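Local structure of long form D7clu1 salivary protein (Culex quinquefasciatus, 6V4C) at residues E9-F13 with R189-W193; K146-R152 with I259-N265; E2-M6 with E54-M58. The protein binds and sequesters ADP, ATP and other adenine compounds, inhibiting platelet aggregation and hemostasis and modulating blood feeding of female mosquitoes. All coordinates share one frame; numbering follows the deposited sequence.

The chain is built of helices and loops, without strands, and carries two PBP/GOBP family regions. Interaction 3 lies within the first, where the N-terminal lead-in to helix 8-22 meets the end of helix 45-55. Interaction 1 joins helix 8-22 to the end of helix 179-190, bridging the two regions near the centre of the chain. Interaction 2, its centre about 11 Å from that of interaction 1, pairs the start of helix 150-158 with the end of helix 249-263. These two touch through M191, F151 and I259, and both border ADP, which thus sits where the two halves meet. Interaction 3 closes before interaction 2 opens, their centres about 23 Å apart; the segments of interaction 1 alternate with those of both.

Interaction 1 of 3, residues E9-F13 with R189-W193; sequences EEVAF and RGMRW. With ADP (adenosine-5'-diphosphate), chain B.
R192 reaches from the end of helix 179-190 to helix 8-22, running along the F13 ring before meeting E9. Its CB approaches F13 CZ at 3.9 Å, and R192 CG lies against F13 CE1 and CZ. The chain bends at chi2 (67°), which carries R192 CD over the ring face, 3.8 Å from the F13 centroid, in a CH-pi contact. NE follows above F13 CD1, and the guanidinium lies flat on the ring with the planes 5° apart, a stacked cation-pi pair with R192 CZ 3.9 Å from the centroid of the F13 ring. At the tip, both terminal nitrogens grip the E9 carboxylate end-on: NH1 takes the syn lone pair of E9 OE2 at 2.8 Å, and NH2 meets E9 OE1 at 3.0 Å, 30° out of the carboxylate plane. NH1 also donates to G190 O, within the guanidinium plane, which fixes the group's rotation. Y266 adds a hydrogen bond to E9 OE2 and sets its ring edge-to-face with F13, while R192, with positive phi, leaves the helical conformation in a Schellman motif. E9 CG, 3.4 Å from ADP N6, and A12 CB, against ADP C8, place this bidentate salt bridge beside the adenine, in the wall of the nucleotide pocket between the two PBP/GOBP regions.

Interaction 2 of 3, residues K146-R152 with I259-N265; sequences KGISIFR and IEVRSEN. With ADP (adenosine-5'-diphosphate), chain B.
The F151 ring meets E260 with its CD2 corner, 3.4 Å from E260 CB, while E260 N lies in the ring plane at its edge. The carboxylate of E260 is turned 55° from the ring, and its OE2 uses the anti lone pair to accept from S149 OG at 2.9 Å; OE1 forms a salt bridge with R170. While donating to E260, S149 OG accepts from R152 N, the capping bond that makes S149 the N-cap of helix 150-158. With chi1 at 85°, this hydroxyl is turned to face both partners. S263 OG likewise has two partners: it takes the first-turn amide I150 N at 2.9 Å and bonds back to E260 O. Farther along, G147 N donates almost straight (173°) to E264 O, on a lone pair in the carbonyl plane, and a water joins S149 N to E264 OE2. Both segments then run up to ADP. K146 CB packs 3.5 Å from C5 of the adenine, and its CD and CE continue past the ribose and the first phosphate. N265 ND2 makes a weak bond to ADP O5', while N265 OD1 is held by S267 N. A serine N-cap tied to the end of a second helix thus leads directly into the nucleotide site.

Interaction 3 of 3, residues E2-M6 with E54-M58; sequences EWSPM and EALGM
W3 is the first residue of the N-terminal segment to touch the other, its indole packing on the loop that follows helix 45-55. CG stands anti to the backbone N (chi1 -178°), turning the five-membered ring over G57, whose CA lies 3.6 Å from that ring's centroid, 16° off its normal, in a CH-pi contact. P5 N lies near the rim of the opposite face. W3 NE1 comes within 3.2 Å of L56 O, but the angle is too poor for a hydrogen bond; the N-H instead points to the sulfur of M6, 3.4 Å from SD, in a weak bond. Three residues farther on, M6 brings this sulfur to the end of the helix. Its chain bends at chi3 (71°), and SD lies 3.8 Å from A55 O and 4.2 Å from L56 CD2. Helix 8-22 closes over this pair with V11, which touches both M6 and L56, while Q72 of helix 66-75 accepts a hydrogen bond from M6 N and packs on W3. G57, with positive phi, ends helix 45-55 in a Schellman motif. An extended N-terminal segment thus packs, by a CH-pi contact and a methionine sulfur, on a Schellman-motif helix C-terminus within the first PBP/GOBP region.

Interaction 1 of 3, residues E9-F13 with R189-W193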
loop_
_atom_site.group_PDB
_atom_site.type_symbol
_atom_site.label_atom_id
_atom_site.label_comp_id
_atom_site.label_asym_id
_atom_site.label_seq_id
_atom_site.Cartn_x
_atom_site.Cartn_y
_atom_site.Cartn_z
ATOM N N GLU A 9 -4.779 6.963 0.747
ATOM C CA GLU A 9 -4.086 5.973 -0.074
ATOM C C GLU A 9 -3.084 5.176 0.753
ATOM O O GLU A 9 -2.972 3.953 0.597
ATOM C CB GLU A 9 -3.390 6.659 -1.255
ATOM C CG GLU A 9 -2.674 5.708 -2.225
ATOM C CD GLU A 9 -1.233 5.405 -1.827
ATOM O OE1 GLU A 9 -0.688 6.100 -0.940
ATOM O OE2 GLU A 9 -0.645 4.469 -2.408
ATOM N N GLU A 10 -2.346 5.848 1.603
ATOM C CA GLU A 10 -1.441 5.184 2.543
ATOM C C GLU A 10 -2.173 4.231 3.476
ATOM O O GLU A 10 -1.756 3.226 3.616
ATOM C CB GLU A 10 -0.643 6.166 3.330
ATOM C CG GLU A 10 0.173 7.062 2.541
ATOM C CD GLU A 10 0.893 8.108 3.322
ATOM O OE1 GLU A 10 0.349 8.970 3.726
ATOM O OE2 GLU A 10 1.967 7.971 3.492
ATOM N N VAL A 11 -3.306 4.587 4.023
ATOM C CA VAL A 11 -3.988 3.640 4.914
ATOM C C VAL A 11 -4.521 2.480 4.144
ATOM O O VAL A 11 -4.367 1.486 4.541
ATOM C CB VAL A 11 -5.054 4.331 5.734
ATOM C CG1 VAL A 11 -5.762 3.372 6.594
ATOM C CG2 VAL A 11 -4.547 5.524 6.438
ATOM N N ALA A 12 -5.077 2.729 2.966
ATOM C CA ALA A 12 -5.604 1.626 2.168
ATOM C C ALA A 12 -4.497 0.671 1.742
ATOM O O ALA A 12 -4.692 -0.551 1.729
ATOM C CB ALA A 12 -6.358 2.168 0.954
ATOM N N PHE A 13 -3.324 1.207 1.396
ATOM C CA PHE A 13 -2.191 0.346 1.071
ATOM C C PHE A 13 -1.808 -0.535 2.254
ATOM O O PHE A 13 -1.595 -1.744 2.097
ATOM C CB PHE A 13 -0.995 1.188 0.628
ATOM C CG PHE A 13 0.177 0.371 0.143
ATOM C CD1 PHE A 13 1.145 -0.084 1.028
ATOM C CD2 PHE A 13 0.307 0.058 -1.202
ATOM C CE1 PHE A 13 2.215 -0.836 0.582
ATOM C CE2 PHE A 13 1.377 -0.692 -1.654
ATOM C CZ PHE A 13 2.331 -1.139 -0.761
ATOM N N ARG A 189 8.679 4.615 -5.267
ATOM C CA ARG A 189 8.100 5.003 -3.985
ATOM C C ARG A 189 6.630 4.603 -3.898
ATOM O O ARG A 189 6.161 4.170 -2.839
ATOM C CB ARG A 189 8.277 6.505 -3.749
ATOM C CG ARG A 189 9.725 6.930 -3.510
ATOM C CD ARG A 189 9.859 8.444 -3.410
ATOM N NE ARG A 189 11.207 8.852 -3.014
ATOM C CZ ARG A 189 11.592 9.054 -1.757
ATOM N NH1 ARG A 189 10.733 8.889 -0.761
ATOM N NH2 ARG A 189 12.839 9.422 -1.493
ATOM N N GLY A 190 5.892 4.736 -5.002
ATOM C CA GLY A 190 4.488 4.349 -4.993
ATOM C C GLY A 190 4.288 2.860 -4.784
ATOM O O GLY A 190 3.329 2.438 -4.133
ATOM N N MET A 191 5.189 2.043 -5.336
ATOM C CA MET A 191 5.180 0.603 -5.106
ATOM C C MET A 191 5.697 0.225 -3.727
ATOM O O MET A 191 5.621 -0.952 -3.359
ATOM C CB MET A 191 6.054 -0.108 -6.143
ATOM C CG MET A 191 5.515 -0.113 -7.564
ATOM S SD MET A 191 6.518 -1.163 -8.643
ATOM C CE MET A 191 8.045 -0.228 -8.728
ATOM N N ARG A 192 6.235 1.180 -2.972
ATOM C CA ARG A 192 6.892 0.926 -1.690
ATOM C C ARG A 192 8.161 0.089 -1.835
ATOM O O ARG A 192 8.670 -0.450 -0.848
ATOM C CB ARG A 192 5.946 0.337 -0.635
ATOM C CG ARG A 192 5.100 1.363 0.127
ATOM C CD ARG A 192 4.070 2.067 -0.759
ATOM N NE ARG A 192 3.094 2.810 0.036
ATOM C CZ ARG A 192 2.056 3.468 -0.471
ATOM N NH1 ARG A 192 1.851 3.493 -1.781
ATOM N NH2 ARG A 192 1.220 4.108 0.334
ATOM N N TRP A 193 8.684 -0.044 -3.058
ATOM C CA TRP A 193 10.026 -0.600 -3.216
ATOM C C TRP A 193 11.057 0.304 -2.556
ATOM O O TRP A 193 12.054 -0.173 -1.999
ATOM C CB TRP A 193 10.365 -0.778 -4.696
ATOM C CG TRP A 193 9.686 -1.946 -5.348
ATOM C CD1 TRP A 193 8.606 -2.637 -4.883
ATOM C CD2 TRP A 193 10.059 -2.567 -6.585
ATOM N NE1 TRP A 193 8.278 -3.649 -5.757
ATOM C CE2 TRP A 193 9.154 -3.625 -6.809
ATOM C CE3 TRP A 193 11.068 -2.329 -7.524
ATOM C CZ2 TRP A 193 9.228 -4.443 -7.936
ATOM C CZ3 TRP A 193 11.138 -3.143 -8.644
ATOM C CH2 TRP A 193 10.223 -4.186 -8.839
HETATM P PB ADP B . -15.915 1.081 -1.727
HETATM O O1B ADP B . -16.721 2.086 -2.215
HETATM O O2B ADP B . -16.567 -0.163 -1.573
HETATM O O3B ADP B . -15.294 1.448 -0.562
HETATM P PA ADP B . -14.707 -0.721 -3.662
HETATM O O1A ADP B . -15.311 -0.894 -5.016
HETATM O O2A ADP B . -15.136 -1.769 -2.814
HETATM O O3A ADP B . -15.057 0.630 -3.002
HETATM O "O5'" ADP B . -13.222 -0.479 -3.419
HETATM C "C5'" ADP B . -12.700 -0.187 -2.141
HETATM C "C4'" ADP B . -11.229 -0.519 -2.045
HETATM O "O4'" ADP B . -10.423 0.533 -2.512
HETATM C "C3'" ADP B . -10.627 -0.654 -0.665
HETATM O "O3'" ADP B . -10.803 -1.922 -0.126
HETATM C "C2'" ADP B . -9.164 -0.246 -0.810
HETATM O "O2'" ADP B . -8.361 -1.348 -0.842
HETATM C "C1'" ADP B . -9.113 0.315 -2.193
HETATM N N9 ADP B . -8.424 1.560 -2.323
HETATM C C8 ADP B . -8.706 2.657 -1.644
HETATM N N7 ADP B . -7.994 3.658 -1.958
HETATM C C5 ADP B . -7.162 3.207 -2.908
HETATM C C6 ADP B . -6.151 3.797 -3.657
HETATM N N6 ADP B . -5.775 5.025 -3.550
HETATM N N1 ADP B . -5.508 3.055 -4.524
HETATM C C2 ADP B . -5.839 1.807 -4.641
HETATM N N3 ADP B . -6.763 1.165 -4.023
HETATM C C4 ADP B . -7.416 1.903 -3.155
#

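Interaction 2 of 3, residues K146-R152 with I259-N265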
loop_
_atom_site.group_PDB
_atom_site.type_symbol
_atom_site.label_atom_id
_atom_site.label_comp_id
_atom_site.label_asym_id
_atom_site.label_seq_id
_atom_site.Cartn_x
_atom_site.Cartn_y
_atom_site.Cartn_z
ATOM N N LYS A 146 -8.199 5.634 -5.974
ATOM C CA LYS A 146 -8.424 4.313 -6.535
ATOM C C LYS A 146 -8.943 4.445 -7.963
ATOM O O LYS A 146 -9.484 5.482 -8.356
ATOM C CB LYS A 146 -9.363 3.487 -5.651
ATOM C CG LYS A 146 -10.822 3.448 -6.068
ATOM C CD LYS A 146 -11.598 2.455 -5.204
ATOM C CE LYS A 146 -13.099 2.514 -5.467
ATOM N NZ LYS A 146 -13.697 3.805 -5.022
ATOM N N GLY A 147 -8.732 3.396 -8.754
ATOM C CA GLY A 147 -9.177 3.377 -10.132
ATOM C C GLY A 147 -8.128 3.756 -11.158
ATOM O O GLY A 147 -8.375 3.588 -12.360
ATOM N N ILE A 148 -6.974 4.263 -10.730
ATOM C CA ILE A 148 -5.867 4.571 -11.626
ATOM C C ILE A 148 -4.618 3.883 -11.094
ATOM O O ILE A 148 -4.390 3.842 -9.877
ATOM C CB ILE A 148 -5.659 6.095 -11.785
ATOM C CG1 ILE A 148 -4.592 6.391 -12.843
ATOM C CG2 ILE A 148 -5.291 6.738 -10.454
ATOM C CD1 ILE A 148 -4.438 7.870 -13.161
ATOM N N SER A 149 -3.819 3.321 -11.996
ATOM C CA SER A 149 -2.620 2.619 -11.562
ATOM C C SER A 149 -1.551 3.613 -11.116
ATOM O O SER A 149 -1.583 4.798 -11.454
ATOM C CB SER A 149 -2.073 1.711 -12.667
ATOM O OG SER A 149 -1.233 2.414 -13.569
ATOM N N ILE A 150 -0.597 3.110 -10.329
ATOM C CA ILE A 150 0.481 3.964 -9.840
ATOM C C ILE A 150 1.357 4.438 -10.996
ATOM O O ILE A 150 1.818 5.586 -11.014
ATOM C CB ILE A 150 1.285 3.250 -8.734
ATOM C CG1 ILE A 150 2.419 4.140 -8.216
ATOM C CG2 ILE A 150 1.842 1.926 -9.241
ATOM C CD1 ILE A 150 1.951 5.405 -7.527
ATOM N N PHE A 151 1.570 3.575 -11.994
ATOM C CA PHE A 151 2.400 3.957 -13.132
ATOM C C PHE A 151 1.713 5.010 -13.992
ATOM O O PHE A 151 2.360 5.950 -14.465
ATOM C CB PHE A 151 2.766 2.725 -13.962
ATOM C CG PHE A 151 3.561 1.707 -13.200
ATOM C CD1 PHE A 151 4.925 1.860 -13.034
ATOM C CD2 PHE A 151 2.941 0.608 -12.633
ATOM C CE1 PHE A 151 5.660 0.930 -12.323
ATOM C CE2 PHE A 151 3.673 -0.329 -11.922
ATOM C CZ PHE A 151 5.031 -0.164 -11.766
ATOM N N ARG A 152 0.404 4.866 -14.208
ATOM C CA ARG A 152 -0.330 5.867 -14.975
ATOM C C ARG A 152 -0.435 7.173 -14.199
ATOM O O ARG A 152 -0.290 8.259 -14.773
ATOM C CB ARG A 152 -1.713 5.324 -15.340
ATOM C CG ARG A 152 -2.617 6.308 -16.068
ATOM C CD ARG A 152 -2.014 6.763 -17.384
ATOM N NE ARG A 152 -2.900 7.698 -18.078
ATOM C CZ ARG A 152 -2.542 8.431 -19.127
ATOM N NH1 ARG A 152 -1.311 8.346 -19.611
ATOM N NH2 ARG A 152 -3.416 9.256 -19.687
ATOM N N ILE A 259 1.911 -5.862 -10.481
ATOM C CA ILE A 259 1.849 -4.750 -9.535
ATOM C C ILE A 259 0.947 -3.644 -10.068
ATOM O O ILE A 259 0.085 -3.122 -9.351
ATOM C CB ILE A 259 3.261 -4.224 -9.215
ATOM C CG1 ILE A 259 4.036 -5.229 -8.359
ATOM C CG2 ILE A 259 3.174 -2.872 -8.520
ATOM C CD1 ILE A 259 5.512 -4.889 -8.190
ATOM N N GLU A 260 1.130 -3.278 -11.339
ATOM C CA GLU A 260 0.339 -2.195 -11.920
ATOM C C GLU A 260 -1.150 -2.506 -11.871
ATOM O O GLU A 260 -1.957 -1.663 -11.459
ATOM C CB GLU A 260 0.775 -1.928 -13.359
ATOM C CG GLU A 260 -0.055 -0.844 -14.014
ATOM C CD GLU A 260 0.582 -0.253 -15.249
ATOM O OE1 GLU A 260 1.445 -0.917 -15.862
ATOM O OE2 GLU A 260 0.215 0.886 -15.602
ATOM N N VAL A 261 -1.535 -3.714 -12.293
ATOM C CA VAL A 261 -2.946 -4.092 -12.288
ATOM C C VAL A 261 -3.521 -4.020 -10.877
ATOM O O VAL A 261 -4.633 -3.522 -10.667
ATOM C CB VAL A 261 -3.141 -5.481 -12.927
ATOM C CG1 VAL A 261 -4.523 -6.029 -12.605
ATOM C CG2 VAL A 261 -2.946 -5.401 -14.429
ATOM N N ARG A 262 -2.770 -4.506 -9.889
ATOM C CA ARG A 262 -3.261 -4.509 -8.515
ATOM C C ARG A 262 -3.313 -3.112 -7.908
ATOM O O ARG A 262 -4.084 -2.889 -6.968
ATOM C CB ARG A 262 -2.387 -5.419 -7.649
ATOM C CG ARG A 262 -2.427 -6.887 -8.042
ATOM C CD ARG A 262 -1.079 -7.559 -7.788
ATOM N NE ARG A 262 -0.677 -7.493 -6.390
ATOM C CZ ARG A 262 0.581 -7.579 -5.967
ATOM N NH1 ARG A 262 1.578 -7.717 -6.838
ATOM N NH2 ARG A 262 0.843 -7.513 -4.670
ATOM N N SER A 263 -2.521 -2.170 -8.423
ATOM C CA SER A 263 -2.439 -0.838 -7.834
ATOM C C SER A 263 -3.678 0.004 -8.093
ATOM O O SER A 263 -3.842 1.041 -7.443
ATOM C CB SER A 263 -1.191 -0.095 -8.329
ATOM O OG SER A 263 -1.340 0.349 -9.670
ATOM N N GLU A 264 -4.547 -0.402 -9.022
ATOM C CA GLU A 264 -5.780 0.347 -9.239
ATOM C C GLU A 264 -6.759 0.155 -8.088
ATOM O O GLU A 264 -7.570 1.044 -7.809
ATOM C CB GLU A 264 -6.417 -0.049 -10.573
ATOM C CG GLU A 264 -5.569 0.305 -11.783
ATOM C CD GLU A 264 -6.346 0.221 -13.085
ATOM O OE1 GLU A 264 -7.508 -0.233 -13.054
ATOM O OE2 GLU A 264 -5.797 0.615 -14.136
ATOM N N ASN A 265 -6.690 -0.987 -7.407
ATOM C CA ASN A 265 -7.537 -1.256 -6.248
ATOM C C ASN A 265 -6.792 -2.259 -5.380
ATOM O O ASN A 265 -6.689 -3.436 -5.741
ATOM C CB ASN A 265 -8.893 -1.805 -6.683
ATOM C CG ASN A 265 -9.876 -1.908 -5.533
ATOM O OD1 ASN A 265 -9.528 -2.353 -4.439
ATOM N ND2 ASN A 265 -11.112 -1.486 -5.772
HETATM P PB ADP B . -15.915 1.081 -1.727
HETATM O O1B ADP B . -16.721 2.086 -2.215
HETATM O O2B ADP B . -16.567 -0.163 -1.573
HETATM O O3B ADP B . -15.294 1.448 -0.562
HETATM P PA ADP B . -14.707 -0.721 -3.662
HETATM O O1A ADP B . -15.311 -0.894 -5.016
HETATM O O2A ADP B . -15.136 -1.769 -2.814
HETATM O O3A ADP B . -15.057 0.630 -3.002
HETATM O "O5'" ADP B . -13.222 -0.479 -3.419
HETATM C "C5'" ADP B . -12.700 -0.187 -2.141
HETATM C "C4'" ADP B . -11.229 -0.519 -2.045
HETATM O "O4'" ADP B . -10.423 0.533 -2.512
HETATM C "C3'" ADP B . -10.627 -0.654 -0.665
HETATM O "O3'" ADP B . -10.803 -1.922 -0.126
HETATM C "C2'" ADP B . -9.164 -0.246 -0.810
HETATM O "O2'" ADP B . -8.361 -1.348 -0.842
HETATM C "C1'" ADP B . -9.113 0.315 -2.193
HETATM N N9 ADP B . -8.424 1.560 -2.323
HETATM C C8 ADP B . -8.706 2.657 -1.644
HETATM N N7 ADP B . -7.994 3.658 -1.958
HETATM C C5 ADP B . -7.162 3.207 -2.908
HETATM C C6 ADP B . -6.151 3.797 -3.657
HETATM N N6 ADP B . -5.775 5.025 -3.550
HETATM N N1 ADP B . -5.508 3.055 -4.524
HETATM C C2 ADP B . -5.839 1.807 -4.641
HETATM N N3 ADP B . -6.763 1.165 -4.023
HETATM C C4 ADP B . -7.416 1.903 -3.155
HETATM O O HOH W 1 -4.784 3.006 -14.736
#

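Interaction 3 of 3, residues E2-M6 with E54-M58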
loop_
_atom_site.group_PDB
_atom_site.type_symbol
_atom_site.label_atom_id
_atom_site.label_comp_id
_atom_site.label_asym_id
_atom_site.label_seq_id
_atom_site.Cartn_x
_atom_site.Cartn_y
_atom_site.Cartn_z
ATOM N N GLU A 2 10.052 6.692 11.770
ATOM C CA GLU A 2 9.036 7.352 12.578
ATOM C C GLU A 2 7.692 7.352 11.855
ATOM O O GLU A 2 7.636 7.177 10.637
ATOM C CB GLU A 2 9.458 8.786 12.905
ATOM N N TRP A 3 6.613 7.549 12.607
ATOM C CA TRP A 3 5.267 7.573 12.051
ATOM C C TRP A 3 4.758 9.004 11.961
ATOM O O TRP A 3 5.008 9.825 12.850
ATOM C CB TRP A 3 4.305 6.740 12.901
ATOM C CG TRP A 3 2.908 6.686 12.342
ATOM C CD1 TRP A 3 2.406 5.755 11.477
ATOM C CD2 TRP A 3 1.839 7.603 12.607
ATOM N NE1 TRP A 3 1.091 6.035 11.189
ATOM C CE2 TRP A 3 0.718 7.165 11.870
ATOM C CE3 TRP A 3 1.718 8.752 13.396
ATOM C CZ2 TRP A 3 -0.505 7.834 11.900
ATOM C CZ3 TRP A 3 0.503 9.415 13.424
ATOM C CH2 TRP A 3 -0.591 8.954 12.680
ATOM N N SER A 4 4.039 9.294 10.883
ATOM C CA SER A 4 3.418 10.592 10.657
ATOM C C SER A 4 2.010 10.353 10.125
ATOM O O SER A 4 1.696 9.226 9.714
ATOM C CB SER A 4 4.259 11.404 9.669
ATOM O OG SER A 4 4.515 10.663 8.489
ATOM N N PRO A 5 1.128 11.356 10.137
ATOM C CA PRO A 5 -0.233 11.146 9.624
ATOM C C PRO A 5 -0.228 10.608 8.200
ATOM O O PRO A 5 0.639 10.935 7.388
ATOM C CB PRO A 5 -0.852 12.545 9.687
ATOM C CG PRO A 5 -0.140 13.199 10.819
ATOM C CD PRO A 5 1.275 12.683 10.764
ATOM N N MET A 6 -1.217 9.767 7.910
ATOM C CA MET A 6 -1.298 9.048 6.649
ATOM C C MET A 6 -2.534 9.489 5.882
ATOM O O MET A 6 -3.606 9.684 6.469
ATOM C CB MET A 6 -1.372 7.540 6.898
ATOM C CG MET A 6 -0.408 7.043 7.960
ATOM S SD MET A 6 -0.592 5.283 8.300
ATOM C CE MET A 6 0.067 4.577 6.793
ATOM N N GLU A 54 -0.321 -1.519 14.261
ATOM C CA GLU A 54 1.077 -1.129 14.114
ATOM C C GLU A 54 1.305 -0.394 12.798
ATOM O O GLU A 54 1.979 0.644 12.766
ATOM C CB GLU A 54 1.980 -2.359 14.221
ATOM C CG GLU A 54 1.877 -3.099 15.552
ATOM C CD GLU A 54 2.829 -4.281 15.647
ATOM O OE1 GLU A 54 3.658 -4.307 16.583
ATOM O OE2 GLU A 54 2.751 -5.183 14.787
ATOM N N ALA A 55 0.733 -0.907 11.706
ATOM C CA ALA A 55 0.907 -0.264 10.407
ATOM C C ALA A 55 0.279 1.124 10.368
ATOM O O ALA A 55 0.781 2.011 9.670
ATOM C CB ALA A 55 0.323 -1.143 9.302
ATOM N N LEU A 56 -0.807 1.334 11.108
ATOM C CA LEU A 56 -1.469 2.629 11.156
ATOM C C LEU A 56 -0.919 3.534 12.252
ATOM O O LEU A 56 -1.460 4.623 12.466
ATOM C CB LEU A 56 -2.985 2.457 11.319
ATOM C CG LEU A 56 -3.701 1.651 10.231
ATOM C CD1 LEU A 56 -5.206 1.864 10.301
ATOM C CD2 LEU A 56 -3.160 1.991 8.855
ATOM N N GLY A 57 0.137 3.112 12.945
ATOM C CA GLY A 57 0.725 3.942 13.976
ATOM C C GLY A 57 -0.074 4.039 15.254
ATOM O O GLY A 57 0.176 4.938 16.060
ATOM N N MET A 58 -1.037 3.139 15.466
ATOM C CA MET A 58 -1.805 3.150 16.704
ATOM C C MET A 58 -1.083 2.449 17.844
ATOM O O MET A 58 -1.366 2.742 19.009
ATOM C CB MET A 58 -3.161 2.472 16.505
ATOM C CG MET A 58 -3.977 3.000 15.344
ATOM S SD MET A 58 -5.591 2.202 15.258
ATOM C CE MET A 58 -6.620 3.425 16.055
#